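PDB 2IM5: nicotinate phosphoribosyltransferase from Porphyromonas gingivalis, which probably catalyses the ATP-dependent transfer of the phosphoribosyl group of 5-phosphoribosyl 1-diphosphate to nicotinate, giving nicotinate mononucleotide for NAD+ biosynthesis. Local coordinates for residues R27-F32 / K353-A358; H219-G224 / H363-L368. One frame throughout, in Å; residues are numbered along the deposited sequence.

Interaction 1. Residues R27-F32 / K353-A358; sequences RAYGEF and KCKMTA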
# COMPACT_ATOMS: atom_id res chain seq x y z
N ARG A 27 6.39 -17.63 -12.07
CA ARG A 27 6.00 -18.97 -11.62
C ARG A 27 5.70 -19.00 -10.12
O ARG A 27 5.26 -20.02 -9.60
CB ARG A 27 7.10 -19.98 -11.92
CG ARG A 27 7.40 -20.19 -13.39
CD ARG A 27 8.42 -21.31 -13.57
NE ARG A 27 8.41 -21.83 -14.94
CZ ARG A 27 9.04 -21.26 -15.95
NH1 ARG A 27 9.75 -20.15 -15.76
NH2 ARG A 27 8.96 -21.79 -17.17
N ALA A 28 5.95 -17.89 -9.44
CA ALA A 28 5.73 -17.84 -8.01
C ALA A 28 4.27 -17.93 -7.61
O ALA A 28 3.38 -17.51 -8.34
CB ALA A 28 6.35 -16.56 -7.44
N TYR A 29 4.04 -18.50 -6.43
CA TYR A 29 2.70 -18.63 -5.86
C TYR A 29 2.70 -17.89 -4.53
O TYR A 29 3.73 -17.70 -3.90
CB TYR A 29 2.36 -20.10 -5.61
CG TYR A 29 1.88 -20.84 -6.83
CD1 TYR A 29 0.52 -21.00 -7.08
CD2 TYR A 29 2.79 -21.35 -7.76
CE1 TYR A 29 0.07 -21.66 -8.22
CE2 TYR A 29 2.35 -22.01 -8.90
CZ TYR A 29 0.99 -22.16 -9.12
OH TYR A 29 0.55 -22.80 -10.25
N GLY A 30 1.52 -17.46 -4.12
CA GLY A 30 1.42 -16.77 -2.85
C GLY A 30 0.04 -16.94 -2.26
O GLY A 30 -0.92 -17.25 -2.98
N GLU A 31 -0.07 -16.76 -0.95
CA GLU A 31 -1.35 -16.83 -0.28
C GLU A 31 -1.50 -15.58 0.57
O GLU A 31 -0.68 -15.31 1.46
CB GLU A 31 -1.49 -18.04 0.65
CG GLU A 31 -2.86 -18.03 1.35
CD GLU A 31 -3.04 -19.12 2.40
OE1 GLU A 31 -2.30 -19.12 3.42
OE2 GLU A 31 -3.92 -19.98 2.21
N PHE A 32 -2.55 -14.81 0.30
CA PHE A 32 -2.83 -13.60 1.05
C PHE A 32 -3.92 -13.95 2.07
O PHE A 32 -4.87 -14.68 1.76
CB PHE A 32 -3.33 -12.49 0.12
CG PHE A 32 -2.23 -11.81 -0.65
CD1 PHE A 32 -1.71 -10.59 -0.21
CD2 PHE A 32 -1.69 -12.39 -1.79
CE1 PHE A 32 -0.67 -9.96 -0.90
CE2 PHE A 32 -0.65 -11.77 -2.49
CZ PHE A 32 -0.14 -10.55 -2.04
N LYS A 353 2.38 -16.43 2.91
CA LYS A 353 3.37 -17.42 2.51
C LYS A 353 3.50 -17.42 0.99
O LYS A 353 2.60 -16.95 0.28
CB LYS A 353 2.99 -18.81 3.01
CG LYS A 353 1.70 -19.35 2.44
CD LYS A 353 1.42 -20.75 2.96
CE LYS A 353 0.19 -21.34 2.30
NZ LYS A 353 -0.13 -22.70 2.82
N CYS A 354 4.61 -17.95 0.50
CA CYS A 354 4.86 -18.00 -0.93
C CYS A 354 5.85 -19.10 -1.28
O CYS A 354 6.43 -19.75 -0.41
CB CYS A 354 5.45 -16.66 -1.39
SG CYS A 354 6.96 -16.20 -0.51
N LYS A 355 6.03 -19.30 -2.58
CA LYS A 355 6.96 -20.29 -3.10
C LYS A 355 7.44 -19.78 -4.46
O LYS A 355 6.73 -19.00 -5.11
CB LYS A 355 6.28 -21.66 -3.24
CG LYS A 355 5.01 -21.64 -4.05
CD LYS A 355 4.52 -23.06 -4.33
CE LYS A 355 4.23 -23.83 -3.06
NZ LYS A 355 3.75 -25.21 -3.38
N MET A 356 8.63 -20.19 -4.87
CA MET A 356 9.22 -19.75 -6.13
C MET A 356 8.54 -20.36 -7.36
O MET A 356 8.40 -19.71 -8.39
CB MET A 356 10.71 -20.09 -6.15
CG MET A 356 11.46 -19.44 -7.30
SD MET A 356 11.50 -17.63 -7.13
CE MET A 356 13.24 -17.41 -6.84
N THR A 357 8.12 -21.62 -7.24
CA THR A 357 7.46 -22.32 -8.34
C THR A 357 6.48 -23.29 -7.71
O THR A 357 6.46 -23.47 -6.50
CB THR A 357 8.46 -23.14 -9.20
OG1 THR A 357 8.99 -24.21 -8.41
CG2 THR A 357 9.62 -22.28 -9.68
N ALA A 358 5.66 -23.92 -8.55
CA ALA A 358 4.67 -24.88 -8.07
C ALA A 358 5.28 -26.02 -7.26
O ALA A 358 4.69 -26.47 -6.28
CB ALA A 358 3.89 -25.45 -9.26
O HOH W 1 8.94 -17.50 -10.46
O HOH W 2 4.66 -22.20 -11.20
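Y29 and K355 face each other as a hydrogen-bonded antiparallel pair, with Y29 N giving its hydrogen to K355 O at 3.0 Å and K355 N returning one to Y29 O. Two residues on, E31 N donates to K353 O (2.9 Å). Between these pairs lies the non-hydrogen-bonded pair G30 and C354, whose CA atoms come within 4.1 Å; glycine has no side chain to compete with C354 on that face, and the C354 side chain touches F218 of helix 213-223.

The opposite face holds the longer side chains. K355 CG, set between its own backbone N and carbonyl carbon (chi1 54°), presses on Y29 CB at 3.4 Å. The tyrosine ring reaches past the strand end, where its CE2 meets A358 CB at 3.8 Å. The aliphatic part of K353 slants across E31, CE lying 3.5 Å from OE1; the ammonium stays beyond salt-bridge distance, and the carboxylate pairs instead with R33. Both lysines also make cation-pi contacts with W362.

Past the paired strands, two waters help to join the segments: one accepts from R27 N and donates to M356 O, while the second donates to R27 O at 2.8 Å and weakly accepts from A358 N. T357 CA-H also points at R27 O. This is classic antiparallel beta pairing, here joining neighbouring strands 29-36 and 347-355 of a five-stranded sheet, one early and one late in the sequence.

Interaction 2. Residues H219-G224 / H363-L368; sequences HGAIYG and HYCVKL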
# COMPACT_ATOMS: atom_id res chain seq x y z
N HIS A 219 10.97 -11.54 -1.00
CA HIS A 219 12.41 -11.76 -1.11
C HIS A 219 12.98 -12.35 0.18
O HIS A 219 13.90 -13.17 0.14
CB HIS A 219 13.12 -10.45 -1.46
CG HIS A 219 12.91 -10.03 -2.89
ND1 HIS A 219 13.81 -10.32 -3.89
CD2 HIS A 219 11.88 -9.38 -3.49
CE1 HIS A 219 13.34 -9.87 -5.04
NE2 HIS A 219 12.18 -9.29 -4.82
N GLY A 220 12.43 -11.95 1.32
CA GLY A 220 12.92 -12.48 2.58
C GLY A 220 12.59 -13.96 2.71
O GLY A 220 13.39 -14.75 3.21
N ALA A 221 11.41 -14.35 2.25
CA ALA A 221 10.98 -15.74 2.33
C ALA A 221 11.75 -16.63 1.37
O ALA A 221 12.08 -17.76 1.71
CB ALA A 221 9.49 -15.83 2.04
N ILE A 222 12.03 -16.12 0.17
CA ILE A 222 12.75 -16.89 -0.84
C ILE A 222 14.27 -16.85 -0.70
O ILE A 222 14.93 -17.89 -0.74
CB ILE A 222 12.38 -16.40 -2.27
CG1 ILE A 222 10.87 -16.48 -2.48
CG2 ILE A 222 13.10 -17.24 -3.31
CD1 ILE A 222 10.27 -17.86 -2.23
N TYR A 223 14.83 -15.65 -0.54
CA TYR A 223 16.28 -15.48 -0.44
C TYR A 223 16.88 -15.41 0.96
O TYR A 223 18.09 -15.40 1.12
CB TYR A 223 16.70 -14.24 -1.22
CG TYR A 223 16.36 -14.30 -2.67
CD1 TYR A 223 17.04 -15.17 -3.53
CD2 TYR A 223 15.34 -13.52 -3.20
CE1 TYR A 223 16.70 -15.26 -4.87
CE2 TYR A 223 14.99 -13.61 -4.55
CZ TYR A 223 15.67 -14.48 -5.38
OH TYR A 223 15.33 -14.58 -6.70
N GLY A 224 16.03 -15.35 1.98
CA GLY A 224 16.55 -15.26 3.33
C GLY A 224 16.56 -13.83 3.81
O GLY A 224 16.52 -12.89 3.00
N HIS A 363 6.95 -21.04 1.97
CA HIS A 363 7.81 -20.31 2.88
C HIS A 363 6.97 -19.19 3.49
O HIS A 363 6.34 -18.42 2.77
CB HIS A 363 9.00 -19.71 2.13
CG HIS A 363 9.85 -20.73 1.43
ND1 HIS A 363 10.70 -21.57 2.11
CD2 HIS A 363 9.94 -21.07 0.12
CE1 HIS A 363 11.28 -22.39 1.25
NE2 HIS A 363 10.83 -22.11 0.04
N TYR A 364 6.94 -19.12 4.82
CA TYR A 364 6.18 -18.08 5.51
C TYR A 364 6.85 -16.73 5.39
O TYR A 364 8.08 -16.63 5.39
CB TYR A 364 6.02 -18.42 6.99
CG TYR A 364 5.07 -19.55 7.25
CD1 TYR A 364 3.77 -19.51 6.74
CD2 TYR A 364 5.46 -20.66 7.99
CE1 TYR A 364 2.87 -20.55 6.97
CE2 TYR A 364 4.57 -21.72 8.23
CZ TYR A 364 3.28 -21.65 7.71
OH TYR A 364 2.39 -22.69 7.93
N CYS A 365 6.03 -15.68 5.29
CA CYS A 365 6.51 -14.31 5.20
C CYS A 365 6.26 -13.62 6.53
O CYS A 365 5.26 -13.86 7.19
CB CYS A 365 5.78 -13.54 4.10
SG CYS A 365 5.97 -14.20 2.42
N VAL A 366 7.18 -12.75 6.93
CA VAL A 366 7.01 -12.02 8.17
C VAL A 366 7.35 -10.56 7.96
O VAL A 366 7.95 -10.18 6.96
CB VAL A 366 7.90 -12.58 9.31
CG1 VAL A 366 7.63 -14.06 9.51
CG2 VAL A 366 9.36 -12.35 8.99
N LYS A 367 6.93 -9.73 8.91
CA LYS A 367 7.20 -8.30 8.88
C LYS A 367 7.45 -7.89 10.32
O LYS A 367 6.69 -8.27 11.21
CB LYS A 367 5.99 -7.54 8.33
CG LYS A 367 6.18 -6.03 8.37
CD LYS A 367 4.92 -5.31 7.94
CE LYS A 367 5.00 -3.84 8.31
NZ LYS A 367 3.71 -3.16 8.03
N LEU A 368 8.51 -7.13 10.56
CA LEU A 368 8.85 -6.72 11.91
C LEU A 368 8.45 -5.29 12.32
O LEU A 368 8.02 -5.07 13.45
CB LEU A 368 10.34 -6.92 12.14
CG LEU A 368 10.87 -8.34 11.87
CD1 LEU A 368 12.35 -8.40 12.21
CD2 LEU A 368 10.10 -9.35 12.71
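A221 sets its methyl group against the backbone and thiol at Y364-C365, with CB 3.7 Å from Y364 O and 3.9 Å from C365 SG. The motif is helix-on-sheet packing: the last turn of helix 213-223 lies against the short edge strand 363-364 and the residues just after it. No hydrogen bond crosses the interface, so van der Waals contact alone joins the two segments, and alanine suits the place because its small side chain lets the helix backbone come close. The thiol of C365, anti to its carbonyl carbon (chi1 -62°), is a compact, weakly polar partner for that methyl, and both residues also touch C354 on the adjoining strand 347-355.

H363 covers the other end of the contact. Its CB lies 3.9 Å from A221 CB and 3.7 Å from A221 O. CG, at the base of the imidazole, is also near A221 O, and the ring's NE2 is hydrogen-bonded to D360. The CB of I222 points away from the strand, but with chi2 at -56° CD1 turns back; the I222 and H363 side chains cross at about a right angle, CD1 lying 4.0 Å from H363 CD2.

In the fold
The two interactions have centres 12 Å apart and meet on one antiparallel sheet, in which strand 347-355 lies between 29-36 and the edge strand 363-364. Interaction 1 pairs the first two of these; interaction 2 sets helix 213-223 against the third. A probable backbone hydrogen bond from H363 N to C354 O (2.8 Å) joins them directly, and the methyl of M356 packs on I222 and Y223. Along the chain the segments alternate: 27-32, 219-224, 353-358, 363-368. An early strand of the N-terminal part of the chain and two late strands are thus built into one continuous sheet, with a helix from the middle of the chain packed upon it.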